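Local coordinates for protein serine acetyltransferase (Entamoeba histolytica, PDB 3Q1X) that probably catalyses the acetylation of L-serine to O-acetylserine, a step of cysteine biosynthesis, as a hexapeptide-repeat acyltransferase, at residues 75-78 with 84-87. Sequence-based numbering, arbitrary orientation.
Sequences SVTA and FAHQ
Val76 and Ala85 meet across an alpha-alpha hairpin in the helical part of this left-handed beta-helix acetyltransferase, where the end of helix 59-79 gives way, after a short turn, to the start of helix 82-113. The CA atoms of Val76 and Ala85 stand only 5.2 Å apart, a close approach permitted by the small alanine side chain at the interface.

Apolar packing carries most of the contact. One branch of Val76 does the touching: CG1, held anti to the backbone N (chi1 174°), points at the facing helix and lies 3.5 Å from Ala85 CA. The same methyl is 3.7 Å from Ala85 CB, so it rests against both the backbone and the side chain of the alanine. It also meets the aromatic ring of Phe84 obliquely, with Val76 CG1 4.2 Å from Phe84 CD2. Glu147 touches both Val76 and Phe84, while Tyr150, on helix 150-162, packs on Val76, which is buried.

No hydrogen bond links 75-78 to 84-87; two polar backbone atoms near the turn are bonded by residues of the connection. Asn80 ND2 bonds to Val76 O at the end of the first helix, and Asp81 OD2 accepts from Phe84 N at the beginning of the second. Arg27 of a second subunit bonds through NH1 to Ala78 O, bringing the neighbouring chain up to this helix end.

Thr77 adds a mixed contact beside the valine. Its hydroxyl is hydrogen-bonded to Lys73 O, one turn back in its own helix, and chi1 of -63° sets OG1 beside the backbone N and anti to the carbonyl carbon. From there Thr77 OG1 presses against the methyl of the facing alanine, 3.1 Å from Ala85 CB.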
ATOM      1  N   SER A  75      -5.372  -9.992  22.451  1.00 21.01           N
ATOM      2  CA  SER A  75      -4.937 -10.579  21.189  1.00 20.71           C
ATOM      3  C   SER A  75      -3.875 -11.669  21.368  1.00 20.10           C
ATOM      4  O   SER A  75      -3.941 -12.715  20.724  1.00 19.67           O
ATOM      5  CB  SER A  75      -4.427  -9.483  20.258  1.00 20.82           C
ATOM      6  OG  SER A  75      -5.472  -8.579  19.932  1.00 22.17           O
ATOM      7  N   VAL A  76      -2.910 -11.445  22.255  1.00 19.49           N
ATOM      8  CA  VAL A  76      -1.912 -12.482  22.524  1.00 19.05           C
ATOM      9  C   VAL A  76      -2.577 -13.718  23.133  1.00 18.99           C
ATOM     10  O   VAL A  76      -2.239 -14.833  22.770  1.00 18.71           O
ATOM     11  CB  VAL A  76      -0.729 -11.987  23.403  1.00 18.99           C
ATOM     12  CG1 VAL A  76       0.201 -13.144  23.759  1.00 18.33           C
ATOM     13  CG2 VAL A  76       0.057 -10.918  22.675  1.00 19.70           C
ATOM     14  N   THR A  77      -3.530 -13.510  24.046  1.00 19.35           N
ATOM     15  CA  THR A  77      -4.261 -14.624  24.663  1.00 19.94           C
ATOM     16  C   THR A  77      -5.016 -15.463  23.612  1.00 20.13           C
ATOM     17  O   THR A  77      -5.002 -16.704  23.658  1.00 21.07           O
ATOM     18  CB  THR A  77      -5.246 -14.113  25.734  1.00 19.81           C
ATOM     19  OG1 THR A  77      -4.513 -13.471  26.795  1.00 18.72           O
ATOM     20  CG2 THR A  77      -6.071 -15.261  26.308  1.00 20.44           C
ATOM     21  N   ALA A  78      -5.663 -14.784  22.669  1.00 20.82           N
ATOM     22  CA  ALA A  78      -6.425 -15.463  21.608  1.00 20.70           C
ATOM     23  C   ALA A  78      -5.576 -16.462  20.819  1.00 20.82           C
ATOM     24  O   ALA A  78      -6.021 -17.572  20.536  1.00 21.06           O
ATOM     25  CB  ALA A  78      -7.085 -14.452  20.678  1.00 20.70           C
ATOM     26  N   PHE A  84       0.960 -16.781  29.086  1.00 22.92           N
ATOM     27  CA  PHE A  84       1.938 -16.330  28.096  1.00 22.73           C
ATOM     28  C   PHE A  84       1.718 -14.868  27.733  1.00 22.04           C
ATOM     29  O   PHE A  84       2.684 -14.108  27.624  1.00 22.17           O
ATOM     30  CB  PHE A  84       1.889 -17.193  26.833  1.00 22.85           C
ATOM     31  CG  PHE A  84       3.027 -16.939  25.879  1.00 24.26           C
ATOM     32  CD1 PHE A  84       4.337 -17.248  26.240  1.00 25.98           C
ATOM     33  CD2 PHE A  84       2.792 -16.397  24.618  1.00 23.97           C
ATOM     34  CE1 PHE A  84       5.396 -17.021  25.361  1.00 26.54           C
ATOM     35  CE2 PHE A  84       3.848 -16.165  23.726  1.00 24.73           C
ATOM     36  CZ  PHE A  84       5.147 -16.477  24.097  1.00 26.06           C
ATOM     37  N   ALA A  85       0.451 -14.487  27.550  1.00 21.41           N
ATOM     38  CA  ALA A  85       0.064 -13.090  27.286  1.00 21.18           C
ATOM     39  C   ALA A  85       0.526 -12.118  28.380  1.00 21.06           C
ATOM     40  O   ALA A  85       1.115 -11.080  28.080  1.00 20.33           O
ATOM     41  CB  ALA A  85      -1.443 -12.984  27.085  1.00 20.92           C
ATOM     42  N   HIS A  86       0.260 -12.467  29.644  1.00 21.28           N
ATOM     43  CA  HIS A  86       0.674 -11.654  30.783  1.00 21.82           C
ATOM     44  C   HIS A  86       2.180 -11.389  30.777  1.00 22.07           C
ATOM     45  O   HIS A  86       2.610 -10.246  30.927  1.00 21.60           O
ATOM     46  CB  HIS A  86       0.258 -12.320  32.105  1.00 22.44           C
ATOM     47  CG  HIS A  86       0.837 -11.656  33.315  1.00 24.12           C
ATOM     48  ND1 HIS A  86       0.229 -10.586  33.940  1.00 26.68           N
ATOM     49  CD2 HIS A  86       1.978 -11.896  34.004  1.00 26.23           C
ATOM     50  CE1 HIS A  86       0.967 -10.204  34.969  1.00 26.41           C
ATOM     51  NE2 HIS A  86       2.034 -10.981  35.029  1.00 26.58           N
ATOM     52  N   GLN A  87       2.968 -12.446  30.587  1.00 22.06           N
ATOM     53  CA  GLN A  87       4.432 -12.347  30.541  1.00 22.81           C
ATOM     54  C   GLN A  87       4.951 -11.495  29.381  1.00 22.80           C
ATOM     55  O   GLN A  87       5.899 -10.713  29.539  1.00 22.89           O
ATOM     56  CB  GLN A  87       5.045 -13.737  30.455  1.00 23.38           C
ATOM     57  CG  GLN A  87       4.715 -14.611  31.659  1.00 25.43           C
ATOM     58  CD  GLN A  87       5.001 -16.081  31.415  1.00 28.30           C
ATOM     59  OE1 GLN A  87       5.114 -16.531  30.270  1.00 29.87           O
ATOM     60  NE2 GLN A  87       5.110 -16.843  32.498  1.00 29.73           N
TER